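Enoyl-CoA hydratase/isomerase (Mycobacterium avium, PDB 3P5M) is an enoyl-CoA hydratase/isomerase of the crotonase family that acts on coenzyme A thioesters. Local coordinates at the interface of chains A and B. Coordinates in Å, arbitrary orientation; residue numbers count along the deposited sequence, not the author numbering. Chains: chain A/B, Enoyl-CoA hydratase/isomerase.

Contact 1: the interface of chains A and B. Residues chain A 130, 133, 236, 252, 254; chain B 52, 196-199, 202.
The N-terminal end of helix 199-213 of chain B, with the loop just before it, meets the C-terminal segment of chain A at A:Phe252 and A:Gly254. B:Pro198 lies over one face of the A:Phe252 ring. Its CB stands 4.0 Å above the ring plane, over the centre. Its CD reaches the rim, 3.4 Å from A:Phe252 CD2. A:Phe252 CG is anti to its own carbonyl carbon (chi1 -67°), and with chi2 at -55° the ring turns one face to the proline. B:Pro198 CG points to A:Thr130 and lies 3.4 Å from A:Thr130 O. The methyl CG2 of A:Thr130 meets B:Phe202 at CE1, 3.9 Å away, the two side chains set at about a right angle.

B:Arg52 comes in beside the helix start. Its chain bends at chi3 (84°), and its guanidinium is held by its own chain. NE donates to B:Thr199 OG1 and NH2 to B:Gly197 O, both close to the guanidinium plane. This fixes the rotation of the group. NH2 also makes a weak hydrogen bond of 3.0 Å to A:Phe252 O. Water 1 bridges A:Phe252 O and B:Gly196 O. B:Gly197 O accepts from B:Thr199 OG1 as well, on the opposite face of its plane from the arginine. In chain A, the carboxylate of A:Asp236 ties down the C-terminal tail: its OD2 accepts from A:Gly254 N at 2.8 Å, on the syn side.

Contact 2: the interface of chains A and B. Residues chain A 141-142, 145-146, 149-150, 153; chain B 146, 209, 212-213.
B:Leu209 points its CD1 methyl at the ring of A:Pro145, and the two side chains cross obliquely. The contact is tight, 3.3 Å from CD1 to A:Pro145 CG. B:Leu209 CG is anti to its backbone N (chi1 -171°), and the branch reaches out from its helix to chain A. The same CD1 methyl meets A:Thr153 CG2 at 3.9 Å. The other branch, CD2, touches A:Arg150 at CG.

B:Thr213 comes to A:Pro145 at about a right angle. Its methyl CG2 packs on the proline CB at 3.5 Å, again closer than usual. The hydroxyl OG1 sits between the backbone N and the carbonyl carbon (chi1 61°) and bonds back to B:Leu209 O in its own helix. This sets the methyl toward the proline. A:Arg150 passes across B:Thr213 with its aliphatic stem. The stem is extended from CG to NE, and its CD lies 3.6 Å from B:Thr213 OG1. The contact uses carbon atoms of the arginine.

A backbone bond joins the chains beside this packing. A:Arg150 N donates to B:Leu146 O at 2.8 Å. The methyl of B:Ala212 rests near A:Ser141 O and A:Ala142 CA. Water 3 links A:Ala142 O to B:Ala212 O, the latter at 3.3 Å. A:Thr153 OG1 bonds to A:Gly149 O within chain A.

In the fold, the site joins the C-terminal end of chain B helix 199-213 to chain A helices 140-143, 145-148 and 150-159. B:Leu146, in helix 145-148 of chain B, adds a second element.

Contact 1: the interface of chains A and B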
# COMPACT_ATOMS: atom_id res chain seq x y z
N THR A 130 24.02 -17.44 -2.21
CA THR A 130 23.65 -18.83 -2.07
C THR A 130 23.39 -19.53 -3.41
O THR A 130 23.32 -20.75 -3.46
CB THR A 130 22.47 -19.03 -1.09
OG1 THR A 130 21.39 -18.18 -1.47
CG2 THR A 130 22.90 -18.71 0.40
N GLY A 133 26.52 -21.23 -3.63
CA GLY A 133 26.86 -21.97 -2.42
C GLY A 133 27.67 -21.17 -1.41
O GLY A 133 28.34 -21.76 -0.54
N ASP A 236 29.63 -28.08 -2.46
CA ASP A 236 28.56 -27.25 -2.93
C ASP A 236 29.08 -26.00 -3.61
O ASP A 236 28.52 -25.59 -4.61
CB ASP A 236 27.61 -26.89 -1.79
CG ASP A 236 26.52 -27.88 -1.62
OD1 ASP A 236 26.46 -28.83 -2.42
OD2 ASP A 236 25.71 -27.72 -0.69
N PHE A 252 22.91 -28.80 -5.49
CA PHE A 252 23.55 -28.74 -4.18
C PHE A 252 23.19 -29.98 -3.37
O PHE A 252 22.11 -30.55 -3.55
CB PHE A 252 23.11 -27.48 -3.44
CG PHE A 252 23.59 -26.21 -4.07
CD1 PHE A 252 24.96 -26.00 -4.31
CD2 PHE A 252 22.69 -25.19 -4.38
CE1 PHE A 252 25.42 -24.80 -4.89
CE2 PHE A 252 23.12 -23.98 -4.92
CZ PHE A 252 24.51 -23.78 -5.16
N GLY A 254 24.47 -30.09 0.18
CA GLY A 254 24.70 -29.76 1.57
C GLY A 254 26.02 -30.33 2.08
O GLY A 254 26.11 -30.75 3.24
N ARG B 52 18.01 -31.95 5.62
CA ARG B 52 18.52 -30.67 5.12
C ARG B 52 17.61 -29.46 5.43
O ARG B 52 17.97 -28.33 5.16
CB ARG B 52 18.79 -30.77 3.63
CG ARG B 52 20.15 -31.38 3.36
CD ARG B 52 20.27 -31.77 1.95
NE ARG B 52 20.67 -30.66 1.10
CZ ARG B 52 20.63 -30.72 -0.23
NH1 ARG B 52 20.21 -31.84 -0.82
NH2 ARG B 52 20.99 -29.67 -0.95
N GLY B 196 16.63 -28.44 -1.03
CA GLY B 196 17.55 -28.75 -2.13
C GLY B 196 18.68 -27.73 -2.26
O GLY B 196 19.56 -27.83 -3.15
N GLY B 197 18.66 -26.75 -1.35
CA GLY B 197 19.67 -25.69 -1.30
C GLY B 197 21.01 -26.00 -0.64
O GLY B 197 21.24 -27.10 -0.11
N PRO B 198 21.93 -25.05 -0.70
CA PRO B 198 23.26 -25.18 -0.12
C PRO B 198 23.25 -25.15 1.42
O PRO B 198 23.56 -24.14 2.03
CB PRO B 198 23.99 -23.98 -0.70
CG PRO B 198 22.89 -22.96 -0.88
CD PRO B 198 21.79 -23.78 -1.45
N THR B 199 22.94 -26.28 2.02
CA THR B 199 22.65 -26.37 3.45
C THR B 199 23.73 -25.79 4.37
O THR B 199 23.41 -25.18 5.39
CB THR B 199 22.32 -27.81 3.83
OG1 THR B 199 21.35 -28.30 2.91
CG2 THR B 199 21.74 -27.87 5.26
N PHE B 202 23.50 -22.06 4.20
CA PHE B 202 22.35 -21.69 5.01
C PHE B 202 22.71 -21.67 6.49
O PHE B 202 22.33 -20.75 7.21
CB PHE B 202 21.14 -22.62 4.76
CG PHE B 202 20.49 -22.46 3.38
CD1 PHE B 202 20.66 -21.29 2.63
CD2 PHE B 202 19.68 -23.48 2.87
CE1 PHE B 202 20.06 -21.14 1.35
CE2 PHE B 202 19.05 -23.33 1.59
CZ PHE B 202 19.23 -22.14 0.84
O HOH W 1 19.33 -30.17 -4.88
O HOH W 2 20.08 -28.08 -5.75

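Contact 2: the interface of chains A and B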
# COMPACT_ATOMS: atom_id res chain seq x y z
N SER A 141 24.80 -9.23 6.79
CA SER A 141 23.98 -9.95 7.78
C SER A 141 23.69 -9.08 8.96
O SER A 141 22.72 -9.28 9.65
CB SER A 141 24.69 -11.20 8.23
OG SER A 141 25.17 -11.92 7.11
N ALA A 142 24.57 -8.10 9.20
CA ALA A 142 24.37 -7.14 10.24
C ALA A 142 23.58 -5.89 9.76
O ALA A 142 22.76 -5.34 10.51
CB ALA A 142 25.76 -6.73 10.85
N PRO A 145 19.25 -6.59 8.78
CA PRO A 145 18.15 -6.67 9.76
C PRO A 145 17.70 -5.33 10.34
O PRO A 145 16.50 -5.18 10.60
CB PRO A 145 18.72 -7.54 10.84
CG PRO A 145 19.63 -8.49 10.04
CD PRO A 145 20.30 -7.58 9.07
N LEU A 146 18.63 -4.39 10.51
CA LEU A 146 18.30 -3.06 11.06
C LEU A 146 17.73 -2.12 9.98
O LEU A 146 17.48 -0.94 10.24
CB LEU A 146 19.53 -2.41 11.75
CG LEU A 146 19.64 -2.71 13.26
CD1 LEU A 146 18.32 -2.35 13.95
CD2 LEU A 146 19.99 -4.20 13.52
N GLY A 149 14.38 -5.84 8.84
CA GLY A 149 13.99 -6.85 9.85
C GLY A 149 14.62 -8.20 9.53
O GLY A 149 15.02 -8.44 8.40
N ARG A 150 14.64 -9.10 10.51
CA ARG A 150 15.23 -10.41 10.37
C ARG A 150 14.54 -11.33 9.34
O ARG A 150 15.21 -12.05 8.57
CB ARG A 150 15.37 -11.07 11.76
CG ARG A 150 15.61 -12.57 11.75
CD ARG A 150 15.84 -13.02 13.17
NE ARG A 150 15.62 -14.45 13.32
CZ ARG A 150 14.50 -14.98 13.81
NH1 ARG A 150 14.38 -16.31 13.92
NH2 ARG A 150 13.49 -14.18 14.19
N THR A 153 15.31 -10.40 5.82
CA THR A 153 16.74 -10.64 5.59
C THR A 153 16.97 -12.14 5.35
O THR A 153 17.69 -12.52 4.41
CB THR A 153 17.64 -10.10 6.73
OG1 THR A 153 17.35 -8.70 6.95
CG2 THR A 153 19.13 -10.27 6.34
N LEU B 146 12.89 -6.90 16.21
CA LEU B 146 13.80 -7.03 15.06
C LEU B 146 13.04 -7.52 13.83
O LEU B 146 13.63 -7.76 12.79
CB LEU B 146 15.00 -7.96 15.42
CG LEU B 146 16.14 -7.32 16.23
CD1 LEU B 146 16.83 -6.24 15.40
CD2 LEU B 146 15.64 -6.70 17.57
N LEU B 209 23.45 -14.16 10.99
CA LEU B 209 22.20 -13.47 11.24
C LEU B 209 21.77 -13.53 12.72
O LEU B 209 21.26 -12.54 13.26
CB LEU B 209 21.13 -13.96 10.25
CG LEU B 209 19.85 -13.13 10.30
CD1 LEU B 209 20.16 -11.70 9.78
CD2 LEU B 209 18.68 -13.77 9.48
N ALA B 212 23.77 -11.07 14.66
CA ALA B 212 23.34 -9.70 14.39
C ALA B 212 22.03 -9.36 15.09
O ALA B 212 21.73 -8.21 15.28
CB ALA B 212 23.17 -9.51 12.90
N THR B 213 21.20 -10.35 15.44
CA THR B 213 19.81 -10.03 15.83
C THR B 213 19.41 -10.64 17.17
O THR B 213 18.41 -10.22 17.76
CB THR B 213 18.80 -10.55 14.80
OG1 THR B 213 18.92 -11.97 14.72
CG2 THR B 213 19.02 -9.92 13.39
O HOH W 3 23.22 -5.98 13.38

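The centres of contact 1 and contact 2 are about 21 Å apart. Helix 199-213 of chain B connects them: its N-terminal start serves contact 1 and its C-terminal end contact 2. Both ends of that helix thus touch chain A, which suggests that it lies along the partner. Contact 1 combines ring packing with an arginine network, whereas contact 2 is mainly aliphatic, with a backbone hydrogen bond between the chains. Chain A contributes its C-terminal tail, 3-10 helix 128-132 and helix 235-245 to contact 1, and short helices to contact 2. The deposited assembly has six copies, and hexamers are common in the crotonase family, so the pairing may be biological.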